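PDB 4WVA: uncharacterized protein, which hydrolyses mannosylglycerate, a solute that thermophiles make under osmotic stress, to mannose and glycerate, and also splits glucosylglycerate. Local coordinates for residues 9-12 / 13-16; 191-195 / 196-200; 201-204 / 205-209. All coordinates share one frame; numbering follows the deposited sequence.

Contact 1. Residues 9-12 / 13-16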
ATOM      1  N   VAL A   9      -6.192 -39.450  -1.774  1.00 12.21           N
ATOM      2  CA  VAL A   9      -6.060 -39.809  -3.170  1.00 12.50           C
ATOM      3  C   VAL A   9      -7.238 -40.692  -3.596  1.00 12.83           C
ATOM      4  O   VAL A   9      -7.778 -40.505  -4.683  1.00 13.30           O
ATOM      5  CB  VAL A   9      -4.711 -40.510  -3.483  1.00 12.70           C
ATOM      6  CG1 VAL A   9      -4.702 -41.091  -4.882  1.00 13.49           C
ATOM      7  CG2 VAL A   9      -3.547 -39.546  -3.312  1.00 12.91           C
ATOM      8  N   GLU A  10      -7.645 -41.629  -2.742  1.00 13.68           N
ATOM      9  CA  GLU A  10      -8.800 -42.477  -3.025  1.00 14.81           C
ATOM     10  C   GLU A  10     -10.065 -41.641  -3.268  1.00 13.99           C
ATOM     11  O   GLU A  10     -10.820 -41.906  -4.219  1.00 13.63           O
ATOM     12  CB  GLU A  10      -9.015 -43.476  -1.883  1.00 17.65           C
ATOM     13  CG  GLU A  10     -10.221 -44.370  -2.066  1.00 21.26           C
ATOM     14  CD  GLU A  10     -10.564 -45.160  -0.817  1.00 25.27           C
ATOM     15  OE1 GLU A  10      -9.660 -45.381   0.041  1.00 27.49           O
ATOM     16  OE2 GLU A  10     -11.757 -45.557  -0.712  1.00 30.34           O
ATOM     17  N   VAL A  11     -10.281 -40.622  -2.440  1.00 13.36           N
ATOM     18  CA  VAL A  11     -11.453 -39.747  -2.602  1.00 12.96           C
ATOM     19  C   VAL A  11     -11.411 -39.032  -3.944  1.00 12.59           C
ATOM     20  O   VAL A  11     -12.419 -38.992  -4.665  1.00 12.09           O
ATOM     21  CB  VAL A  11     -11.579 -38.721  -1.449  1.00 13.42           C
ATOM     22  CG1 VAL A  11     -12.662 -37.682  -1.758  1.00 13.66           C
ATOM     23  CG2 VAL A  11     -11.848 -39.438  -0.135  1.00 14.13           C
ATOM     24  N   LEU A  12     -10.260 -38.458  -4.292  1.00 12.19           N
ATOM     25  CA  LEU A  12     -10.155 -37.731  -5.564  1.00 12.30           C
ATOM     26  C   LEU A  12     -10.371 -38.659  -6.747  1.00 12.18           C
ATOM     27  O   LEU A  12     -11.087 -38.316  -7.683  1.00 11.70           O
ATOM     28  CB  LEU A  12      -8.827 -37.006  -5.688  1.00 12.17           C
ATOM     29  CG  LEU A  12      -8.599 -35.840  -4.721  1.00 12.42           C
ATOM     30  CD1 LEU A  12      -7.309 -35.115  -5.058  1.00 12.62           C
ATOM     31  CD2 LEU A  12      -9.785 -34.874  -4.721  1.00 12.81           C
ATOM     32  N   GLN A  13      -9.745 -39.833  -6.706  1.00 12.83           N
ATOM     33  CA  GLN A  13      -9.925 -40.793  -7.802  1.00 13.26           C
ATOM     34  C   GLN A  13     -11.361 -41.319  -7.909  1.00 13.32           C
ATOM     35  O   GLN A  13     -11.864 -41.487  -9.020  1.00 13.17           O
ATOM     36  CB  GLN A  13      -8.914 -41.926  -7.707  1.00 13.54           C
ATOM     37  CG  GLN A  13      -7.464 -41.479  -7.899  1.00 14.33           C
ATOM     38  CD  GLN A  13      -7.050 -41.229  -9.336  1.00 15.68           C
ATOM     39  OE1 GLN A  13      -7.836 -40.783 -10.174  1.00 17.09           O
ATOM     40  NE2 GLN A  13      -5.778 -41.481  -9.620  1.00 17.66           N
ATOM     41  N   ARG A  14     -12.018 -41.544  -6.773  1.00 14.02           N
ATOM     42  CA  ARG A  14     -13.437 -41.940  -6.762  1.00 15.26           C
ATOM     43  C   ARG A  14     -14.335 -40.859  -7.340  1.00 14.19           C
ATOM     44  O   ARG A  14     -15.297 -41.165  -8.075  1.00 14.04           O
ATOM     45  CB  ARG A  14     -13.932 -42.302  -5.346  1.00 18.10           C
ATOM     46  CG  ARG A  14     -13.445 -43.658  -4.846  1.00 22.75           C
ATOM     47  CD  ARG A  14     -14.168 -44.093  -3.562  1.00 27.62           C
ATOM     48  NE  ARG A  14     -14.202 -43.041  -2.530  1.00 32.23           N
ATOM     49  CZ  ARG A  14     -15.297 -42.513  -1.966  1.00 35.75           C
ATOM     50  NH1 ARG A  14     -16.527 -42.908  -2.308  1.00 39.49           N
ATOM     51  NH2 ARG A  14     -15.168 -41.559  -1.040  1.00 33.81           N
ATOM     52  N   ASN A  15     -14.020 -39.592  -7.035  1.00 12.85           N
ATOM     53  CA  ASN A  15     -14.850 -38.481  -7.508  1.00 12.62           C
ATOM     54  C   ASN A  15     -14.454 -37.979  -8.899  1.00 12.31           C
ATOM     55  O   ASN A  15     -15.119 -37.113  -9.467  1.00 12.56           O
ATOM     56  CB  ASN A  15     -14.804 -37.314  -6.506  1.00 12.42           C
ATOM     57  CG  ASN A  15     -15.445 -37.640  -5.168  1.00 12.24           C
ATOM     58  OD1 ASN A  15     -15.261 -36.888  -4.188  1.00 13.62           O
ATOM     59  ND2 ASN A  15     -16.199 -38.708  -5.103  1.00 11.45           N
ATOM     60  N   SER A  16     -13.376 -38.505  -9.456  1.00 12.17           N
ATOM     61  CA  SER A  16     -12.954 -38.102 -10.802  1.00 13.18           C
ATOM     62  C   SER A  16     -13.920 -38.624 -11.832  1.00 14.23           C
ATOM     63  O   SER A  16     -14.387 -39.763 -11.731  1.00 13.91           O
ATOM     64  CB  SER A  16     -11.562 -38.631 -11.121  1.00 13.51           C
ATOM     65  OG  SER A  16     -11.160 -38.205 -12.408  1.00 13.29           O
TER
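Arg14 folds back over the turn that begins at Glu10, and its side chain can be followed outward atom by atom. CB and CG both rest on the carbonyl oxygen of Glu10, with Arg14 CG 3.2 Å from Glu10 O. That same oxygen takes the backbone N-H of Arg14, Arg14 N to Glu10 O 2.8 Å. CG is anti to the carbonyl carbon (chi1 -75°), which carries the chain back along the helix toward Glu10. Arg14 CD then comes to 4.0 Å from Glu10 OE2. Arg14 NE is just as far from Glu10 OE2, a long salt bridge: OE2 lies well out of the guanidinium plane and no N-H is aimed at it, so only charge acts. The carboxylate's other oxygen, OE1, pairs with Lys7. At the tip, Val11 CG2 lies at the edge of the Arg14 guanidinium, near its plane, 4.0 Å from Arg14 NH2. One residue on, Asn15 N closes the next turn on Val11 O at 2.9 Å. All this is the last part of helix 4-15. While Arg14 stays exposed, Val11 and Leu12 turn to the inside, against Ala412 and Leu416 of helix 409-418, and Leu12 also meets Trp43 of helix 33-43.

Contact 2. Residues 191-195 / 196-200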
ATOM      1  N   LYS A 191     -31.448 -35.788  -0.052  1.00 16.44           N
ATOM      2  CA  LYS A 191     -31.164 -37.232  -0.256  1.00 16.41           C
ATOM      3  C   LYS A 191     -29.816 -37.597   0.368  1.00 16.60           C
ATOM      4  O   LYS A 191     -29.607 -38.717   0.823  1.00 16.91           O
ATOM      5  CB  LYS A 191     -31.135 -37.583  -1.752  1.00 17.06           C
ATOM      6  CG  LYS A 191     -30.707 -39.013  -2.090  1.00 18.17           C
ATOM      7  CD  LYS A 191     -31.157 -39.429  -3.497  1.00 19.38           C
ATOM      8  CE  LYS A 191     -30.376 -40.616  -4.059  1.00 20.61           C
ATOM      9  NZ  LYS A 191     -30.160 -41.739  -3.118  1.00 21.55           N
ATOM     10  N   HIS A 192     -28.907 -36.625   0.388  1.00 15.43           N
ATOM     11  CA  HIS A 192     -27.512 -36.858   0.770  1.00 15.93           C
ATOM     12  C   HIS A 192     -27.074 -36.293   2.108  1.00 15.97           C
ATOM     13  O   HIS A 192     -26.099 -36.767   2.680  1.00 15.48           O
ATOM     14  CB  HIS A 192     -26.615 -36.263  -0.304  1.00 15.81           C
ATOM     15  CG  HIS A 192     -27.093 -36.529  -1.684  1.00 15.96           C
ATOM     16  ND1 HIS A 192     -26.920 -37.741  -2.313  1.00 16.07           N
ATOM     17  CD2 HIS A 192     -27.770 -35.746  -2.552  1.00 15.94           C
ATOM     18  CE1 HIS A 192     -27.461 -37.686  -3.514  1.00 15.45           C
ATOM     19  NE2 HIS A 192     -27.983 -36.490  -3.680  1.00 16.13           N
ATOM     20  N   VAL A 193     -27.767 -35.264   2.584  1.00 16.07           N
ATOM     21  CA  VAL A 193     -27.369 -34.538   3.778  1.00 16.19           C
ATOM     22  C   VAL A 193     -28.594 -34.234   4.604  1.00 16.86           C
ATOM     23  O   VAL A 193     -29.620 -33.829   4.057  1.00 16.94           O
ATOM     24  CB  VAL A 193     -26.703 -33.205   3.399  1.00 16.35           C
ATOM     25  CG1 VAL A 193     -26.307 -32.432   4.651  1.00 16.02           C
ATOM     26  CG2 VAL A 193     -25.499 -33.480   2.505  1.00 15.99           C
ATOM     27  N   ASN A 194     -28.475 -34.409   5.916  1.00 17.81           N
ATOM     28  CA  ASN A 194     -29.576 -34.085   6.808  1.00 19.86           C
ATOM     29  C   ASN A 194     -29.989 -32.628   6.672  1.00 19.93           C
ATOM     30  O   ASN A 194     -29.124 -31.751   6.676  1.00 16.86           O
ATOM     31  CB  ASN A 194     -29.222 -34.358   8.257  1.00 21.29           C
ATOM     32  CG  ASN A 194     -30.451 -34.352   9.146  1.00 23.53           C
ATOM     33  OD1 ASN A 194     -30.929 -33.294   9.568  1.00 24.14           O
ATOM     34  ND2 ASN A 194     -30.995 -35.543   9.409  1.00 26.95           N
ATOM     35  N   PRO A 195     -31.314 -32.352   6.589  1.00 19.32           N
ATOM     36  CA  PRO A 195     -31.762 -30.964   6.467  1.00 19.76           C
ATOM     37  C   PRO A 195     -31.214 -30.004   7.523  1.00 19.33           C
ATOM     38  O   PRO A 195     -31.073 -28.825   7.220  1.00 19.12           O
ATOM     39  CB  PRO A 195     -33.298 -31.079   6.602  1.00 20.27           C
ATOM     40  CG  PRO A 195     -33.603 -32.438   6.086  1.00 20.36           C
ATOM     41  CD  PRO A 195     -32.454 -33.294   6.541  1.00 20.17           C
ATOM     42  N   GLU A 196     -30.913 -30.494   8.729  1.00 19.20           N
ATOM     43  CA  GLU A 196     -30.389 -29.658   9.811  1.00 19.41           C
ATOM     44  C   GLU A 196     -29.001 -29.087   9.469  1.00 17.60           C
ATOM     45  O   GLU A 196     -28.556 -28.123  10.092  1.00 16.57           O
ATOM     46  CB  GLU A 196     -30.315 -30.429  11.131  1.00 23.03           C
ATOM     47  CG  GLU A 196     -31.674 -30.765  11.740  1.00 26.48           C
ATOM     48  CD  GLU A 196     -31.567 -31.463  13.091  1.00 31.96           C
ATOM     49  OE1 GLU A 196     -30.680 -31.100  13.896  1.00 36.62           O
ATOM     50  OE2 GLU A 196     -32.381 -32.379  13.360  1.00 36.35           O
ATOM     51  N   GLU A 197     -28.336 -29.685   8.472  1.00 16.06           N
ATOM     52  CA  GLU A 197     -26.991 -29.262   8.069  1.00 15.84           C
ATOM     53  C   GLU A 197     -27.013 -28.445   6.784  1.00 15.14           C
ATOM     54  O   GLU A 197     -25.960 -28.050   6.273  1.00 15.46           O
ATOM     55  CB  GLU A 197     -26.105 -30.503   7.891  1.00 15.71           C
ATOM     56  CG  GLU A 197     -25.853 -31.233   9.199  1.00 16.43           C
ATOM     57  CD  GLU A 197     -25.223 -32.604   9.023  1.00 17.90           C
ATOM     58  OE1 GLU A 197     -24.694 -32.916   7.951  1.00 15.85           O
ATOM     59  OE2 GLU A 197     -25.238 -33.374  10.010  1.00 21.16           O
ATOM     60  N   ARG A 198     -28.203 -28.166   6.272  1.00 15.32           N
ATOM     61  CA  ARG A 198     -28.401 -27.497   4.986  1.00 15.08           C
ATOM     62  C   ARG A 198     -29.181 -26.183   5.114  1.00 15.44           C
ATOM     63  O   ARG A 198     -29.791 -25.914   6.157  1.00 15.72           O
ATOM     64  CB  ARG A 198     -29.178 -28.437   4.060  1.00 15.17           C
ATOM     65  CG  ARG A 198     -28.419 -29.704   3.687  1.00 15.08           C
ATOM     66  CD  ARG A 198     -27.220 -29.426   2.772  1.00 15.23           C
ATOM     67  NE  ARG A 198     -27.621 -28.812   1.501  1.00 15.07           N
ATOM     68  CZ  ARG A 198     -26.770 -28.398   0.560  1.00 15.76           C
ATOM     69  NH1 ARG A 198     -25.463 -28.544   0.752  1.00 16.00           N
ATOM     70  NH2 ARG A 198     -27.225 -27.842  -0.566  1.00 16.30           N
ATOM     71  N   PRO A 199     -29.175 -25.361   4.041  1.00 15.28           N
ATOM     72  CA  PRO A 199     -30.042 -24.180   4.066  1.00 15.78           C
ATOM     73  C   PRO A 199     -31.491 -24.590   4.277  1.00 17.13           C
ATOM     74  O   PRO A 199     -31.887 -25.682   3.868  1.00 17.58           O
ATOM     75  CB  PRO A 199     -29.872 -23.577   2.666  1.00 15.55           C
ATOM     76  CG  PRO A 199     -28.554 -24.085   2.185  1.00 15.05           C
ATOM     77  CD  PRO A 199     -28.457 -25.477   2.755  1.00 14.99           C
ATOM     78  N   ARG A 200     -32.246 -23.716   4.927  1.00 18.14           N
ATOM     79  CA  ARG A 200     -33.661 -23.975   5.202  1.00 18.97           C
ATOM     80  C   ARG A 200     -34.549 -23.744   3.995  1.00 18.34           C
ATOM     81  O   ARG A 200     -34.125 -23.220   2.971  1.00 17.69           O
ATOM     82  CB  ARG A 200     -34.118 -23.088   6.340  1.00 19.94           C
ATOM     83  CG  ARG A 200     -33.416 -23.385   7.639  1.00 21.28           C
ATOM     84  CD  ARG A 200     -33.931 -22.477   8.727  1.00 23.62           C
ATOM     85  NE  ARG A 200     -33.061 -22.466   9.905  1.00 24.42           N
ATOM     86  CZ  ARG A 200     -33.371 -22.950  11.104  1.00 25.02           C
ATOM     87  NH1 ARG A 200     -34.558 -23.503  11.335  1.00 28.13           N
ATOM     88  NH2 ARG A 200     -32.492 -22.861  12.098  1.00 25.10           N
TER
HETATM   89  O   HOH W   1     -25.846 -35.378   7.046  1.00 17.88           O
HETATM   90  O   HOH W   2     -32.735 -27.795   5.494  1.00 20.83           O
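A short 3-10 turn, inside the long loop that carries Arg198, a probable substrate-binding residue, is built here around Asn194. Asn194 OD1 takes the backbone N-H of Glu196, 2.9 Å from Glu196 N and nearly straight at 165°, an Asx turn. CG stands anti to the backbone N of Asn194 (chi1 -166°), which brings OD1 forward to meet that N-H. Asn194 O receives Glu197 N at 2.8 Å, the donor lying above the carbonyl plane. Pro195 O likewise takes Arg198 N at 3.1 Å, and a water joins this oxygen to Pro199 O. A second water bridges Asn194 N and Glu197 OE1; the latter oxygen is also bonded by Gly404 N. Beside these bonds, Val193 CG1 packs on Arg198 CG at 3.6 Å, the two side chains crossing at about a right angle. Bends at chi2 and chi3 then turn the guanidinium away to a salt bridge with Asp189, the phenol oxygens of Tyr28 and Tyr204 and a cation-pi contact with Tyr349, which probably fix its orientation. The loop lies between helices 171-175 and 201-216; Pro199 packs on Tyr204 and Tyr207 of the latter, and Tyr394 of strand 394-395 bonds Glu197 O.

Contact 3. Residues 201-204 / 205-209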
ATOM      1  N   LYS A 201     -35.815 -24.132   4.120  1.00 18.90           N
ATOM      2  CA  LYS A 201     -36.773 -23.877   3.058  1.00 19.73           C
ATOM      3  C   LYS A 201     -36.826 -22.400   2.637  1.00 19.18           C
ATOM      4  O   LYS A 201     -36.918 -22.085   1.452  1.00 18.73           O
ATOM      5  CB  LYS A 201     -38.175 -24.319   3.505  1.00 22.14           C
ATOM      6  CG  LYS A 201     -39.258 -23.940   2.511  1.00 24.18           C
ATOM      7  CD  LYS A 201     -40.616 -24.477   2.941  1.00 26.84           C
ATOM      8  CE  LYS A 201     -41.679 -24.193   1.891  1.00 27.77           C
ATOM      9  NZ  LYS A 201     -41.896 -22.735   1.683  1.00 28.06           N
ATOM     10  N   GLU A 202     -36.802 -21.511   3.615  1.00 18.92           N
ATOM     11  CA  GLU A 202     -36.953 -20.073   3.367  1.00 20.22           C
ATOM     12  C   GLU A 202     -35.763 -19.545   2.574  1.00 19.00           C
ATOM     13  O   GLU A 202     -35.893 -18.652   1.744  1.00 18.35           O
ATOM     14  CB  GLU A 202     -37.069 -19.324   4.695  1.00 22.31           C
ATOM     15  CG  GLU A 202     -38.368 -19.578   5.464  1.00 24.71           C
ATOM     16  CD  GLU A 202     -38.470 -20.970   6.081  1.00 27.13           C
ATOM     17  OE1 GLU A 202     -37.427 -21.600   6.388  1.00 26.86           O
ATOM     18  OE2 GLU A 202     -39.617 -21.448   6.241  1.00 30.87           O
ATOM     19  N   ASP A 203     -34.600 -20.139   2.813  1.00 18.19           N
ATOM     20  CA  ASP A 203     -33.408 -19.838   2.003  1.00 17.80           C
ATOM     21  C   ASP A 203     -33.583 -20.295   0.561  1.00 17.10           C
ATOM     22  O   ASP A 203     -33.464 -19.501  -0.380  1.00 16.31           O
ATOM     23  CB  ASP A 203     -32.167 -20.519   2.583  1.00 18.42           C
ATOM     24  CG  ASP A 203     -31.872 -20.091   3.982  1.00 19.78           C
ATOM     25  OD1 ASP A 203     -31.658 -18.898   4.207  1.00 21.91           O
ATOM     26  OD2 ASP A 203     -31.858 -20.950   4.864  1.00 21.80           O
ATOM     27  N   TYR A 204     -33.882 -21.579   0.365  1.00 16.58           N
ATOM     28  CA  TYR A 204     -34.076 -22.077  -0.986  1.00 16.96           C
ATOM     29  C   TYR A 204     -35.180 -21.362  -1.756  1.00 16.45           C
ATOM     30  O   TYR A 204     -35.045 -21.140  -2.945  1.00 15.65           O
ATOM     31  CB  TYR A 204     -34.305 -23.589  -1.025  1.00 17.67           C
ATOM     32  CG  TYR A 204     -33.041 -24.367  -1.317  1.00 16.30           C
ATOM     33  CD1 TYR A 204     -32.764 -24.860  -2.586  1.00 16.62           C
ATOM     34  CD2 TYR A 204     -32.143 -24.627  -0.305  1.00 17.20           C
ATOM     35  CE1 TYR A 204     -31.595 -25.580  -2.828  1.00 16.29           C
ATOM     36  CE2 TYR A 204     -30.978 -25.332  -0.535  1.00 17.31           C
ATOM     37  CZ  TYR A 204     -30.712 -25.817  -1.781  1.00 16.90           C
ATOM     38  OH  TYR A 204     -29.543 -26.532  -1.982  1.00 16.91           O
ATOM     39  N   ASP A 205     -36.267 -20.993  -1.079  1.00 17.40           N
ATOM     40  CA  ASP A 205     -37.334 -20.253  -1.750  1.00 17.49           C
ATOM     41  C   ASP A 205     -36.785 -18.999  -2.426  1.00 17.43           C
ATOM     42  O   ASP A 205     -37.100 -18.697  -3.579  1.00 17.01           O
ATOM     43  CB  ASP A 205     -38.416 -19.849  -0.746  1.00 18.26           C
ATOM     44  CG  ASP A 205     -39.330 -21.005  -0.356  1.00 19.17           C
ATOM     45  OD1 ASP A 205     -39.273 -22.086  -0.987  1.00 19.05           O
ATOM     46  OD2 ASP A 205     -40.112 -20.821   0.602  1.00 20.54           O
ATOM     47  N   ARG A 206     -35.924 -18.298  -1.697  1.00 17.16           N
ATOM     48  CA  ARG A 206     -35.324 -17.056  -2.177  1.00 16.91           C
ATOM     49  C   ARG A 206     -34.189 -17.309  -3.182  1.00 15.73           C
ATOM     50  O   ARG A 206     -34.072 -16.583  -4.156  1.00 14.53           O
ATOM     51  CB  ARG A 206     -34.916 -16.200  -0.973  1.00 18.16           C
ATOM     52  CG  ARG A 206     -36.147 -15.715  -0.204  1.00 19.00           C
ATOM     53  CD  ARG A 206     -35.886 -15.236   1.202  1.00 20.36           C
ATOM     54  NE  ARG A 206     -37.126 -14.688   1.751  1.00 21.82           N
ATOM     55  CZ  ARG A 206     -38.125 -15.424   2.242  1.00 22.93           C
ATOM     56  NH1 ARG A 206     -38.025 -16.749   2.313  1.00 21.70           N
ATOM     57  NH2 ARG A 206     -39.242 -14.825   2.677  1.00 22.33           N
ATOM     58  N   TYR A 207     -33.394 -18.369  -2.995  1.00 14.62           N
ATOM     59  CA  TYR A 207     -32.445 -18.789  -4.026  1.00 14.45           C
ATOM     60  C   TYR A 207     -33.148 -18.989  -5.388  1.00 14.96           C
ATOM     61  O   TYR A 207     -32.656 -18.557  -6.432  1.00 14.60           O
ATOM     62  CB  TYR A 207     -31.679 -20.092  -3.654  1.00 13.68           C
ATOM     63  CG  TYR A 207     -30.907 -20.130  -2.336  1.00 13.35           C
ATOM     64  CD1 TYR A 207     -30.544 -18.963  -1.648  1.00 13.34           C
ATOM     65  CD2 TYR A 207     -30.497 -21.359  -1.786  1.00 12.87           C
ATOM     66  CE1 TYR A 207     -29.846 -19.022  -0.448  1.00 13.42           C
ATOM     67  CE2 TYR A 207     -29.810 -21.424  -0.582  1.00 12.69           C
ATOM     68  CZ  TYR A 207     -29.477 -20.254   0.085  1.00 12.49           C
ATOM     69  OH  TYR A 207     -28.795 -20.331   1.281  1.00 12.56           O
ATOM     70  N   LEU A 208     -34.290 -19.686  -5.369  1.00 15.45           N
ATOM     71  CA  LEU A 208     -35.011 -20.003  -6.599  1.00 15.90           C
ATOM     72  C   LEU A 208     -35.718 -18.788  -7.188  1.00 15.50           C
ATOM     73  O   LEU A 208     -35.702 -18.585  -8.399  1.00 15.98           O
ATOM     74  CB  LEU A 208     -35.976 -21.190  -6.392  1.00 17.05           C
ATOM     75  CG  LEU A 208     -35.370 -22.566  -6.702  1.00 18.71           C
ATOM     76  CD1 LEU A 208     -35.127 -22.718  -8.195  1.00 19.48           C
ATOM     77  CD2 LEU A 208     -34.083 -22.823  -5.940  1.00 19.98           C
ATOM     78  N   SER A 209     -36.299 -17.963  -6.329  1.00 16.06           N
ATOM     79  CA  SER A 209     -36.895 -16.691  -6.785  1.00 17.01           C
ATOM     80  C   SER A 209     -35.898 -15.861  -7.601  1.00 16.64           C
ATOM     81  O   SER A 209     -36.213 -15.340  -8.685  1.00 16.77           O
ATOM     82  CB  SER A 209     -37.417 -15.886  -5.603  1.00 17.68           C
ATOM     83  OG  SER A 209     -37.890 -14.618  -6.039  1.00 20.20           O
TER
HETATM   84  O   HOH W   3     -41.642 -23.452  -1.516  1.00 39.93           O
HETATM   85  O   HOH W   4     -29.374 -18.185   2.885  1.00 15.03           O
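Tyr207 has CG anti to its carbonyl carbon (chi1 -55°), which lays the ring back along the helix over the previous turn, while Tyr204, with chi1 at -96°, holds its own ring out where the other can reach it. The edge of Tyr207 meets the face of Tyr204: CD2 of Tyr207 stands 3.9 Å from CD2 of Tyr204, and the planes are inclined at 56°. One face of the Tyr207 ring also covers a backbone oxygen, with Tyr207 CD1 3.2 Å from Asp203 O, the acceptor of the Tyr207 N-H. The phenol end runs alongside Asp203, Tyr207 OH lying 3.6 Å from Asp203 CB, and a water links that OH to Asp203 OD1.

These are the first turns of helix 201-216 in this (alpha/alpha)6-barrel enzyme. Arg200 sits at the N-cap position, and Asp203 OD2 returns to bond its backbone N. On another flank Lys201 NZ reaches Asp205 OD2 at 2.8 Å, an i to i+4 salt bridge made to the oxygen's syn lone pair; Asp205 OD1 holds Tyr185 OH and a water. Arg206 NH1 bonds Glu202 O at 2.9 Å, the oxygen lying in the guanidinium plane; the ordinary backbone bond from Arg206 N to that oxygen is weak.

An alanine at Tyr207 is likely to open a gap over Asp203 and beside the Tyr204 ring, and to leave the water at Asp203 OD1 without its phenol partner. Tyr204 OH has Arg198 NH2 as its hydrogen-bond partner, and its ring has a cation-pi contact with Arg187. Tyr207 also meets the Trp160 ring, and its side chain comes within about 4 Å of that of Asp165, the probable proton donor.

Overall arrangement
Contacts 2 and 3 are neighbours in space and sequence, their centres about 14 Å apart: the loop of 191-200 runs straight into helix 201-216, and the two touch through Arg198 and Pro199. Contact 1 stands apart, its nearest atoms about 11 Å from contact 2 and about 18 Å from contact 3. All three are partly buried. Contacts 1 and 3 are both turns of helix, but contact 1 pairs an apolar inner side with a loose surface ion pair, whereas contact 3 adds an edge-to-face tyrosine pair and a close salt bridge. Contact 2 has just a short 3-10 turn, and is held by turn bonds, waters and apolar packing.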